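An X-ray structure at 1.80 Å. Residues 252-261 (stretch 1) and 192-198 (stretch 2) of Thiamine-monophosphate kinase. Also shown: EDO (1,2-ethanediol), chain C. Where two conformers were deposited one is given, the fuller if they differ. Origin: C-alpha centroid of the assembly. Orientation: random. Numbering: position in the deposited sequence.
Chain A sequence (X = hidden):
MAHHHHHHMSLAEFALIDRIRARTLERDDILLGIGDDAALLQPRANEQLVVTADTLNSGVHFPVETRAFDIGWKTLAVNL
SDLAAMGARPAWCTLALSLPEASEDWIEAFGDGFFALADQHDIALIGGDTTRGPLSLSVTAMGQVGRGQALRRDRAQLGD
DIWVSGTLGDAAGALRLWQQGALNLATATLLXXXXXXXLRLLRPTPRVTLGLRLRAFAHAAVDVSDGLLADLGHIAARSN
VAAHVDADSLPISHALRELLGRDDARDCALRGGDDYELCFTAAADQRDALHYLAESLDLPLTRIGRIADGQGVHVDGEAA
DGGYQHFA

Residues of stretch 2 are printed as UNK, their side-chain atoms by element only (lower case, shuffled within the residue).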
# COMPACT_ATOMS: atom_id res chain seq x y z
N ILE A 252 4.49 -33.28 -7.63
CA ILE A 252 5.65 -33.12 -6.78
C ILE A 252 6.88 -33.07 -7.69
O ILE A 252 7.07 -33.94 -8.54
CB ILE A 252 5.73 -34.25 -5.74
CG1 ILE A 252 4.59 -34.06 -4.73
CG2 ILE A 252 7.07 -34.26 -5.02
CD1 ILE A 252 4.38 -35.19 -3.76
N SER A 253 7.69 -32.02 -7.51
CA SER A 253 8.81 -31.81 -8.41
C SER A 253 9.87 -32.89 -8.23
O SER A 253 9.93 -33.58 -7.21
CB SER A 253 9.43 -30.43 -8.19
OG SER A 253 10.14 -30.39 -6.96
N HIS A 254 10.70 -33.03 -9.26
CA HIS A 254 11.85 -33.93 -9.18
C HIS A 254 12.68 -33.63 -7.95
O HIS A 254 13.02 -34.53 -7.17
CB HIS A 254 12.70 -33.78 -10.45
CG HIS A 254 13.90 -34.66 -10.48
ND1 HIS A 254 13.84 -35.97 -10.90
CD2 HIS A 254 15.19 -34.42 -10.16
CE1 HIS A 254 15.05 -36.50 -10.83
NE2 HIS A 254 15.89 -35.59 -10.38
N ALA A 255 13.02 -32.35 -7.75
CA ALA A 255 13.92 -31.97 -6.66
C ALA A 255 13.30 -32.26 -5.30
O ALA A 255 13.99 -32.74 -4.39
CB ALA A 255 14.28 -30.49 -6.79
N LEU A 256 12.01 -31.96 -5.14
CA LEU A 256 11.37 -32.21 -3.86
C LEU A 256 11.36 -33.70 -3.56
O LEU A 256 11.71 -34.12 -2.45
CB LEU A 256 9.95 -31.63 -3.86
CG LEU A 256 9.25 -31.72 -2.49
CD1 LEU A 256 10.06 -30.96 -1.44
CD2 LEU A 256 7.82 -31.18 -2.53
N ARG A 257 11.01 -34.51 -4.55
CA ARG A 257 11.02 -35.95 -4.32
C ARG A 257 12.44 -36.46 -4.06
O ARG A 257 12.63 -37.38 -3.25
CB ARG A 257 10.39 -36.67 -5.52
CG ARG A 257 9.52 -37.83 -5.11
CD ARG A 257 8.97 -38.59 -6.31
NE ARG A 257 7.72 -38.06 -6.85
CZ ARG A 257 6.52 -38.23 -6.30
NH1 ARG A 257 6.39 -38.88 -5.14
NH2 ARG A 257 5.44 -37.74 -6.89
N GLU A 258 13.45 -35.86 -4.70
CA GLU A 258 14.82 -36.34 -4.55
C GLU A 258 15.42 -35.97 -3.20
O GLU A 258 16.19 -36.76 -2.63
CB GLU A 258 15.69 -35.80 -5.68
CG GLU A 258 17.01 -36.51 -5.81
CD GLU A 258 16.88 -37.88 -6.45
OE1 GLU A 258 17.77 -38.72 -6.23
OE2 GLU A 258 15.88 -38.11 -7.17
N LEU A 259 15.10 -34.79 -2.66
CA LEU A 259 15.83 -34.25 -1.52
C LEU A 259 15.10 -34.41 -0.19
O LEU A 259 15.74 -34.28 0.86
CB LEU A 259 16.14 -32.76 -1.74
CG LEU A 259 17.11 -32.46 -2.88
CD1 LEU A 259 17.38 -30.96 -2.97
CD2 LEU A 259 18.41 -33.25 -2.73
N LEU A 260 13.80 -34.64 -0.21
CA LEU A 260 13.03 -34.85 1.00
C LEU A 260 12.47 -36.27 1.00
O LEU A 260 12.17 -36.84 -0.05
CB LEU A 260 11.88 -33.83 1.14
CG LEU A 260 12.25 -32.45 1.70
CD1 LEU A 260 13.11 -31.66 0.72
CD2 LEU A 260 11.00 -31.68 2.08
N GLY A 261 12.34 -36.84 2.19
CA GLY A 261 11.75 -38.15 2.31
C GLY A 261 10.29 -38.15 1.89
O GLY A 261 9.65 -37.11 1.74
N UNK A 192 21.90 -29.05 -8.78
CA UNK A 192 20.71 -28.63 -9.51
C UNK A 192 19.44 -28.76 -8.68
O UNK A 192 18.59 -27.86 -8.72
c UNK A 192 20.56 -29.43 -10.80
N UNK A 193 19.26 -29.87 -7.95
CA UNK A 193 18.01 -30.05 -7.21
C UNK A 193 17.91 -29.06 -6.06
O UNK A 193 16.82 -28.54 -5.79
c UNK A 193 17.74 -32.50 -7.77
o UNK A 193 18.17 -33.65 -7.54
o UNK A 193 17.25 -32.16 -8.87
c UNK A 193 17.86 -31.47 -6.67
N UNK A 194 19.03 -28.79 -5.37
CA UNK A 194 18.97 -27.77 -4.32
C UNK A 194 18.66 -26.41 -4.90
O UNK A 194 17.86 -25.65 -4.33
c UNK A 194 21.07 -30.06 -3.08
c UNK A 194 20.28 -29.89 -0.43
c UNK A 194 20.86 -31.04 -0.91
c UNK A 194 21.25 -31.14 -2.22
c UNK A 194 20.10 -28.81 -1.28
c UNK A 194 20.49 -28.88 -2.62
o UNK A 194 21.03 -32.12 -0.06
c UNK A 194 20.28 -27.72 -3.54
N UNK A 195 19.29 -26.08 -6.02
CA UNK A 195 19.06 -24.76 -6.61
C UNK A 195 17.61 -24.61 -7.07
O UNK A 195 17.04 -23.52 -6.96
c UNK A 195 19.92 -23.21 -8.45
o UNK A 195 20.77 -22.19 -6.44
o UNK A 195 20.20 -20.89 -8.11
c UNK A 195 20.33 -22.02 -7.60
c UNK A 195 20.06 -24.54 -7.75
N UNK A 196 17.00 -25.69 -7.57
CA UNK A 196 15.60 -25.63 -7.99
C UNK A 196 14.70 -25.29 -6.81
O UNK A 196 13.85 -24.39 -6.91
o UNK A 196 15.92 -27.29 -9.77
c UNK A 196 15.16 -26.96 -8.61
N UNK A 197 14.87 -25.99 -5.69
CA UNK A 197 14.07 -25.71 -4.51
C UNK A 197 14.37 -24.31 -3.99
O UNK A 197 13.45 -23.59 -3.59
c UNK A 197 14.33 -26.74 -3.41
c UNK A 197 12.50 -28.26 -4.26
c UNK A 197 14.09 -29.09 -2.51
c UNK A 197 13.92 -28.19 -3.73
N UNK A 198 15.65 -23.91 -4.00
CA UNK A 198 16.02 -22.59 -3.48
C UNK A 198 15.26 -21.50 -4.22
O UNK A 198 14.71 -20.58 -3.59
c UNK A 198 18.02 -21.08 -2.91
n UNK A 198 19.87 -20.38 -4.46
c UNK A 198 20.04 -19.12 -4.83
n UNK A 198 19.91 -18.13 -3.95
n UNK A 198 20.36 -18.83 -6.09
c UNK A 198 17.53 -22.36 -3.61
c UNK A 198 19.52 -20.82 -3.10
C1 EDO C . 21.37 -31.93 -6.48
O1 EDO C . 21.06 -32.07 -7.88
C2 EDO C . 21.49 -33.29 -5.78
O2 EDO C . 20.28 -34.06 -5.87
O HOH W 1 18.36 -35.71 -9.16

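Position 192 carries a single side-chain carbon, directed sideways and making no contact with stretch 1. One carbon with nothing beyond it identifies Ala192.

At position 193 the side chain has two carbons, the second bearing two oxygens. It points toward stretch 1 and sits as a knob among His254, Ala255, Glu258 and Leu259. A short, forked carboxylate of this size is Asp193. Its CB packs 3.7 Å from CB of Ala255, at the point where the CA atoms of Ala255 and Asp193 are 4.6 Å apart. Asp193 OD1 lies 3.3 Å from CD2 of His254, near the plane of the imidazole at its edge. A water donates to Asp193 OD2 (2.6 Å from the water O) and is also hydrogen-bonded to His254 NE2 (2.8 Å from the same O), bridging the two side chains. The 1,2-ethanediol, probably from the crystallisation liquor, donates from O2 to Asp193 OD2 (2.7 Å) and accepts at O1 from Asp193 N (2.8 Å).

Position 194 shows one carbon, then a six-carbon ring bearing one oxygen; the ring lies against Leu259. This is Tyr194. Its CA-to-CB bond points away, yet the ring comes back to meet Leu259, whose CD1 stands 3.6 Å from the ring centroid and only 7° off the ring normal, a CH-pi contact over one face.

Position 195 has three carbons, the third carrying two oxygens, and points away without touching stretch 1: Glu195.

Position 196 bears one carbon and one oxygen. The carbon reaches 4.1 Å from Ala255 CB, a peripheral contact, and the pair of atoms spells Ser196, deposited in two conformers.

At position 197 four carbons fork at the second, and the branches reach Ser253, Ala255, Leu256, Leu259 and Leu260. This is Leu197. Its CD2 lies 3.8 Å from CB of Ala255, and its CD1 lies 3.8 Å from CD1 of Leu259 and 4.2 Å from CD1 of Leu260.

Position 198 has three carbons, a nitrogen, then a carbon with two more nitrogens, out of reach of stretch 1. This is Arg198, whose NE forms a salt bridge with OE1 of Glu195 (2.8 Å), within its own helix.

The two helices cross at -118°, with their axes 8.7 Å apart at closest approach, and the two stretches bury 397 Å², both sides summed. No direct hydrogen bond joins them. Leu197 and Leu259 supply much of the apolar packing, Ala255 lies where the backbones come close, and Asp193 is a central knob, its carboxylate linked to His254 through water.

Stretch 2 192-198: ADYESLR
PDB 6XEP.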